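Local structure of HAD superfamily hydrolase (Brucella suis biovar 1, 6NQ4) at residues A144-T150 with L175-N181; D155-P160 with R188-W194. The protein probably acts as a phosphatase of the haloacid dehalogenase-like hydrolase superfamily. One frame throughout, in Å; residues are numbered along the deposited sequence.

Contact 1 of 2, residues A144-T150 with L175-N181. With EDO (1,2-ethanediol), chain C.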
loop_
_atom_site.group_PDB
_atom_site.type_symbol
_atom_site.label_atom_id
_atom_site.label_comp_id
_atom_site.label_asym_id
_atom_site.label_seq_id
_atom_site.Cartn_x
_atom_site.Cartn_y
_atom_site.Cartn_z
ATOM N N ALA A 144 -23.111 0.033 14.561
ATOM C CA ALA A 144 -22.389 -0.544 13.443
ATOM C C ALA A 144 -22.517 -2.061 13.413
ATOM O O ALA A 144 -22.633 -2.725 14.449
ATOM C CB ALA A 144 -20.922 -0.144 13.517
ATOM N N ALA A 145 -22.495 -2.608 12.195
ATOM C CA ALA A 145 -22.421 -4.045 11.979
ATOM C C ALA A 145 -21.070 -4.475 11.427
ATOM O O ALA A 145 -20.772 -5.678 11.412
ATOM C CB ALA A 145 -23.542 -4.509 11.029
ATOM N N GLY A 146 -20.252 -3.525 10.990
ATOM C CA GLY A 146 -18.912 -3.813 10.526
ATOM C C GLY A 146 -18.052 -2.586 10.740
ATOM O O GLY A 146 -18.559 -1.471 10.951
ATOM N N VAL A 147 -16.735 -2.796 10.679
ATOM C CA VAL A 147 -15.759 -1.726 10.859
ATOM C C VAL A 147 -14.912 -1.623 9.599
ATOM O O VAL A 147 -14.519 -2.642 9.025
ATOM C CB VAL A 147 -14.852 -2.015 12.074
ATOM C CG1 VAL A 147 -13.814 -0.923 12.220
ATOM C CG2 VAL A 147 -15.682 -2.150 13.343
ATOM N N VAL A 148 -14.617 -0.394 9.176
ATOM C CA VAL A 148 -13.616 -0.142 8.142
ATOM C C VAL A 148 -12.588 0.802 8.722
ATOM O O VAL A 148 -12.933 1.895 9.193
ATOM C CB VAL A 148 -14.240 0.436 6.865
ATOM C CG1 VAL A 148 -13.157 0.754 5.833
ATOM C CG2 VAL A 148 -15.253 -0.557 6.275
ATOM N N CYS A 149 -11.330 0.384 8.699
ATOM C CA CYS A 149 -10.246 1.181 9.248
ATOM C C CYS A 149 -9.334 1.605 8.110
ATOM O O CYS A 149 -8.637 0.774 7.509
ATOM C CB CYS A 149 -9.480 0.379 10.291
ATOM S SG CYS A 149 -8.102 1.290 11.015
ATOM N N THR A 150 -9.333 2.902 7.824
ATOM C CA THR A 150 -8.408 3.467 6.849
ATOM C C THR A 150 -7.157 4.035 7.500
ATOM O O THR A 150 -6.162 4.234 6.804
ATOM C CB THR A 150 -9.083 4.593 6.059
ATOM O OG1 THR A 150 -9.516 5.614 6.970
ATOM C CG2 THR A 150 -10.270 4.066 5.261
ATOM N N LEU A 175 -17.364 -7.793 15.659
ATOM C CA LEU A 175 -17.523 -7.089 14.392
ATOM C C LEU A 175 -16.370 -7.426 13.448
ATOM O O LEU A 175 -15.218 -7.507 13.874
ATOM C CB LEU A 175 -17.568 -5.574 14.616
ATOM C CG LEU A 175 -18.721 -5.068 15.495
ATOM C CD1 LEU A 175 -18.786 -3.551 15.489
ATOM C CD2 LEU A 175 -20.051 -5.650 15.047
ATOM N N PRO A 176 -16.647 -7.614 12.166
ATOM C CA PRO A 176 -15.557 -7.788 11.205
ATOM C C PRO A 176 -14.869 -6.454 10.974
ATOM O O PRO A 176 -15.499 -5.390 10.999
ATOM C CB PRO A 176 -16.275 -8.271 9.939
ATOM C CG PRO A 176 -17.653 -7.714 10.051
ATOM C CD PRO A 176 -17.978 -7.662 11.528
ATOM N N PHE A 177 -13.558 -6.517 10.754
ATOM C CA PHE A 177 -12.692 -5.335 10.702
ATOM C C PHE A 177 -11.975 -5.330 9.358
ATOM O O PHE A 177 -11.037 -6.102 9.154
ATOM C CB PHE A 177 -11.691 -5.439 11.856
ATOM C CG PHE A 177 -10.819 -4.217 12.102
ATOM C CD1 PHE A 177 -9.707 -3.942 11.308
ATOM C CD2 PHE A 177 -11.048 -3.415 13.215
ATOM C CE1 PHE A 177 -8.868 -2.855 11.593
ATOM C CE2 PHE A 177 -10.225 -2.329 13.501
ATOM C CZ PHE A 177 -9.136 -2.049 12.689
ATOM N N ILE A 178 -12.406 -4.472 8.433
ATOM C CA ILE A 178 -11.728 -4.323 7.145
ATOM C C ILE A 178 -10.580 -3.333 7.325
ATOM O O ILE A 178 -10.787 -2.209 7.799
ATOM C CB ILE A 178 -12.700 -3.836 6.059
ATOM C CG1 ILE A 178 -13.738 -4.901 5.753
ATOM C CG2 ILE A 178 -11.966 -3.475 4.795
ATOM C CD1 ILE A 178 -14.885 -4.392 4.897
ATOM N N CYS A 179 -9.365 -3.753 6.973
ATOM C CA CYS A 179 -8.183 -2.901 7.063
ATOM C C CYS A 179 -7.840 -2.426 5.658
ATOM O O CYS A 179 -7.485 -3.245 4.799
ATOM C CB CYS A 179 -7.003 -3.681 7.643
ATOM S SG CYS A 179 -5.444 -2.745 7.634
ATOM N N ALA A 180 -7.916 -1.108 5.434
ATOM C CA ALA A 180 -7.665 -0.553 4.103
ATOM C C ALA A 180 -6.191 -0.268 3.819
ATOM O O ALA A 180 -5.856 0.112 2.689
ATOM C CB ALA A 180 -8.481 0.730 3.876
ATOM N N ASN A 181 -5.302 -0.432 4.804
ATOM C CA ASN A 181 -3.873 -0.191 4.605
ATOM C C ASN A 181 -3.108 -1.140 5.518
ATOM O O ASN A 181 -2.977 -0.881 6.723
ATOM C CB ASN A 181 -3.511 1.259 4.912
ATOM C CG ASN A 181 -2.024 1.511 4.848
ATOM O OD1 ASN A 181 -1.241 0.625 4.466
ATOM N ND2 ASN A 181 -1.613 2.732 5.221
HETATM C C1 EDO C . 0.469 5.561 2.736
HETATM O O1 EDO C . -0.575 6.045 3.598
HETATM C C2 EDO C . 0.609 4.051 2.906
HETATM O O2 EDO C . 1.021 3.701 4.249
HETATM O O HOH W 1 -3.502 3.967 7.172
#
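Val147 and Phe177 form a bridge pair on neighbouring parallel strands of a beta-alpha-beta unit, in which helix 164-172 links strand 146-149 to strand 177-179. The short axes run 4.6 Å apart at 18°, and the register continues through Val148 with Ile178 and Cys149 with Cys179. Four backbone bonds establish the pairing: Val147 N to Pro176 O, Ile178 N to Val147 O, Cys149 N to Ile178 O and Ala180 N to Cys149 O, all between 2.8 and 2.9 Å.

Packing is tightest on the face that carries Val147, Phe177 and Cys149. With CG anti to the backbone N (chi1 -172°), the Phe177 ring swings back over the neighbouring strand, and its CZ comes 3.4 Å from Cys149 CB. Val147 CG1 meets the CD2 side of the same ring obliquely at 3.9 Å, while Val147 CG2 turns to Leu175 CD1. Tyr203 stacks on the Phe177 ring, and helix 196-205 covers this face. Beyond the sheet's other face, where Val148 CG2 and Ile178 CD1 lie alongside each other at 4.1 Å, comes helix 104-114.

The looser, partly exposed side is at the start, where Ala145 and Pro176 meet mainly through Ala145 O and Pro176 CD. Past the last bridge pair the chains diverge, and although Thr150 and Asn181 are buried, a water links them, donating to Thr150 O and accepting from Asn181 ND2. Asp183 N holds the other amide atom, Asn181 OD1, and Asn181 ND2 also donates to O2 of an ethanediol at 3.0 Å.

Contact 2 of 2, residues D155-P160 with R188-W194. With EDO (1,2-ethanediol), chain F.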
loop_
_atom_site.group_PDB
_atom_site.type_symbol
_atom_site.label_atom_id
_atom_site.label_comp_id
_atom_site.label_asym_id
_atom_site.label_seq_id
_atom_site.Cartn_x
_atom_site.Cartn_y
_atom_site.Cartn_z
ATOM N N ASP A 155 -3.500 10.990 13.065
ATOM C CA ASP A 155 -2.274 10.208 13.090
ATOM C C ASP A 155 -1.032 11.031 13.390
ATOM O O ASP A 155 0.064 10.465 13.464
ATOM C CB ASP A 155 -2.117 9.396 11.800
ATOM C CG ASP A 155 -1.930 10.256 10.556
ATOM O OD1 ASP A 155 -1.686 11.486 10.651
ATOM O OD2 ASP A 155 -2.026 9.667 9.455
ATOM N N GLU A 156 -1.159 12.345 13.558
ATOM C CA GLU A 156 0.001 13.121 13.974
ATOM C C GLU A 156 0.177 13.147 15.482
ATOM O O GLU A 156 1.264 13.486 15.955
ATOM C CB GLU A 156 -0.053 14.546 13.406
ATOM C CG GLU A 156 0.101 14.625 11.886
ATOM C CD GLU A 156 1.548 14.481 11.394
ATOM O OE1 GLU A 156 2.479 14.335 12.223
ATOM O OE2 GLU A 156 1.760 14.528 10.161
ATOM N N VAL A 157 -0.846 12.776 16.249
ATOM C CA VAL A 157 -0.743 12.823 17.706
ATOM C C VAL A 157 -1.117 11.521 18.394
ATOM O O VAL A 157 -0.726 11.312 19.557
ATOM C CB VAL A 157 -1.552 13.996 18.306
ATOM C CG1 VAL A 157 -1.221 15.298 17.603
ATOM C CG2 VAL A 157 -3.037 13.706 18.244
ATOM N N GLU A 158 -1.864 10.625 17.758
ATOM C CA GLU A 158 -2.367 9.426 18.408
ATOM C C GLU A 158 -1.435 8.249 18.167
ATOM O O GLU A 158 -0.633 8.239 17.230
ATOM C CB GLU A 158 -3.761 9.092 17.866
ATOM C CG GLU A 158 -4.791 10.164 18.210
ATOM C CD GLU A 158 -6.109 9.998 17.477
ATOM O OE1 GLU A 158 -6.200 9.165 16.536
ATOM O OE2 GLU A 158 -7.063 10.732 17.848
ATOM N N THR A 159 -1.560 7.242 19.020
ATOM C CA THR A 159 -0.814 5.998 18.903
ATOM C C THR A 159 -1.773 4.833 19.041
ATOM O O THR A 159 -2.924 5.006 19.455
ATOM C CB THR A 159 0.240 5.904 20.013
ATOM O OG1 THR A 159 -0.414 5.647 21.262
ATOM C CG2 THR A 159 1.068 7.177 20.100
ATOM N N PRO A 160 -1.328 3.618 18.708
ATOM C CA PRO A 160 -2.236 2.465 18.825
ATOM C C PRO A 160 -2.759 2.244 20.232
ATOM O O PRO A 160 -3.883 1.755 20.383
ATOM C CB PRO A 160 -1.377 1.297 18.324
ATOM C CG PRO A 160 -0.422 1.944 17.359
ATOM C CD PRO A 160 -0.084 3.261 18.000
ATOM N N ARG A 188 6.523 10.140 6.737
ATOM C CA ARG A 188 5.936 11.412 6.322
ATOM C C ARG A 188 7.040 12.439 6.525
ATOM O O ARG A 188 7.265 12.909 7.648
ATOM C CB ARG A 188 4.685 11.754 7.122
ATOM C CG ARG A 188 3.885 12.902 6.483
ATOM C CD ARG A 188 2.553 13.096 7.210
ATOM N NE ARG A 188 1.645 11.987 6.946
ATOM C CZ ARG A 188 0.620 11.660 7.728
ATOM N NH1 ARG A 188 0.370 12.364 8.818
ATOM N NH2 ARG A 188 -0.151 10.630 7.415
ATOM N N GLY A 189 7.774 12.724 5.452
ATOM C CA GLY A 189 9.006 13.455 5.583
ATOM C C GLY A 189 9.887 12.737 6.584
ATOM O O GLY A 189 10.100 11.524 6.487
ATOM N N PRO A 190 10.356 13.462 7.607
ATOM C CA PRO A 190 11.245 12.862 8.607
ATOM C C PRO A 190 10.532 12.036 9.660
ATOM O O PRO A 190 11.215 11.383 10.459
ATOM C CB PRO A 190 11.887 14.094 9.266
ATOM C CG PRO A 190 10.773 15.109 9.229
ATOM C CD PRO A 190 10.131 14.895 7.864
ATOM N N ARG A 191 9.204 12.071 9.714
ATOM C CA ARG A 191 8.447 11.420 10.774
ATOM C C ARG A 191 8.051 9.996 10.374
ATOM O O ARG A 191 7.982 9.650 9.187
ATOM C CB ARG A 191 7.186 12.240 11.093
ATOM C CG ARG A 191 7.496 13.605 11.720
ATOM C CD ARG A 191 6.258 14.423 12.148
ATOM N NE ARG A 191 5.262 14.584 11.081
ATOM C CZ ARG A 191 5.419 15.336 9.995
ATOM N NH1 ARG A 191 6.540 16.023 9.799
ATOM N NH2 ARG A 191 4.448 15.396 9.095
ATOM N N LEU A 192 7.781 9.167 11.386
ATOM C CA LEU A 192 7.106 7.880 11.214
ATOM C C LEU A 192 5.703 7.996 11.792
ATOM O O LEU A 192 5.527 8.513 12.908
ATOM C CB LEU A 192 7.876 6.738 11.892
ATOM C CG LEU A 192 9.181 6.364 11.184
ATOM C CD1 LEU A 192 10.097 5.541 12.080
ATOM C CD2 LEU A 192 8.840 5.597 9.931
ATOM N N ILE A 193 4.714 7.547 11.020
ATOM C CA ILE A 193 3.301 7.728 11.317
ATOM C C ILE A 193 2.639 6.357 11.385
ATOM O O ILE A 193 2.832 5.523 10.491
ATOM C CB ILE A 193 2.653 8.563 10.196
ATOM C CG1 ILE A 193 3.377 9.906 10.019
ATOM C CG2 ILE A 193 1.178 8.758 10.451
ATOM C CD1 ILE A 193 3.265 10.825 11.209
ATOM N N TRP A 194 1.801 6.151 12.401
ATOM C CA TRP A 194 1.079 4.892 12.530
ATOM C C TRP A 194 -0.015 4.796 11.471
ATOM O O TRP A 194 -0.685 5.787 11.170
ATOM C CB TRP A 194 0.425 4.807 13.909
ATOM C CG TRP A 194 1.418 4.699 15.015
ATOM C CD1 TRP A 194 1.728 5.661 15.934
ATOM C CD2 TRP A 194 2.240 3.571 15.314
ATOM N NE1 TRP A 194 2.707 5.203 16.780
ATOM C CE2 TRP A 194 3.029 3.915 16.437
ATOM C CE3 TRP A 194 2.391 2.307 14.746
ATOM C CZ2 TRP A 194 3.965 3.039 16.996
ATOM C CZ3 TRP A 194 3.319 1.435 15.305
ATOM C CH2 TRP A 194 4.091 1.803 16.421
HETATM C C1 EDO F . 2.198 10.011 15.887
HETATM O O1 EDO F . 1.890 9.245 17.060
HETATM C C2 EDO F . 2.583 9.052 14.767
HETATM O O2 EDO F . 1.404 8.433 14.196
HETATM O O HOH W 2 -3.118 6.609 10.145
#
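Arg188 takes the carboxylate of Asp155 end-on: NH1 binds OD1 and NH2 binds OD2, each at 2.9 Å. Both oxygens lie close to the guanidinium plane, but the two flat groups are turned 45° apart, which brings NH1 to OD1 from above the carboxylate plane. Arg188 NH1 has a second acceptor, Glu156 OE2, also at 2.9 Å. Glu156 is in turn gripped side-on by Arg191, whose NE meets the syn lone pair of OE1 at 3.0 Å while NH2 goes to OE2. The two arginines reach OE2 from opposite faces of its carboxylate. A bend in the glutamate chain (chi2 -78°) brings that group between them. Glu51 forms a further salt bridge with Arg191 NH2, so two arginines face three carboxylates, which probably favours the charged form of each arginine.

Both arginines belong to a beta hairpin: strands 185-188 and 191-194 are joined by a type II' turn from Arg188 to Arg191, with Gly189 at positive phi. The loop facing it, 155-160, leads from strand 146-149 toward helix 164-172.

Inward from the charges, Ile193 CG2 lies 3.5 Å from Asp155 CG, and Ile193 CG1 covers one face of the Arg188 guanidinium. An ethanediol, probably from the crystallisation liquor, sits between loop and strand. Its O2 accepts from Trp194 N at 2.9 Å, and its O1 donates to Glu158 O. Farther along the loop, Pro160 CD stands over one face of the Trp194 indole in a CH-pi contact, 3.4 Å from the centroid of the five-membered ring and 3° off its normal. Thr159 CA approaches the same indole obliquely, 3.9 Å from Trp194 CD1.

The two contacts alternate along the chain: 144-150, 155-160, 175-181, then 188-194. Their centres lie about 21 Å apart and their nearest atoms about 7 Å, without touching. Contact 1 is inside the five-stranded parallel sheet, whereas contact 2 sets the loop that follows strand 146-149 against a separate two-stranded hairpin reached soon after strand 177-179. Each strand of contact 1 thus runs on, past its C-terminal end, toward one side of contact 2, and helix 164-172 follows the loop of contact 2. At the turn end of that hairpin the Arg188 side chain is about 12 Å from the sodium ion, whose site includes Asp42, Trp44 and Asp246.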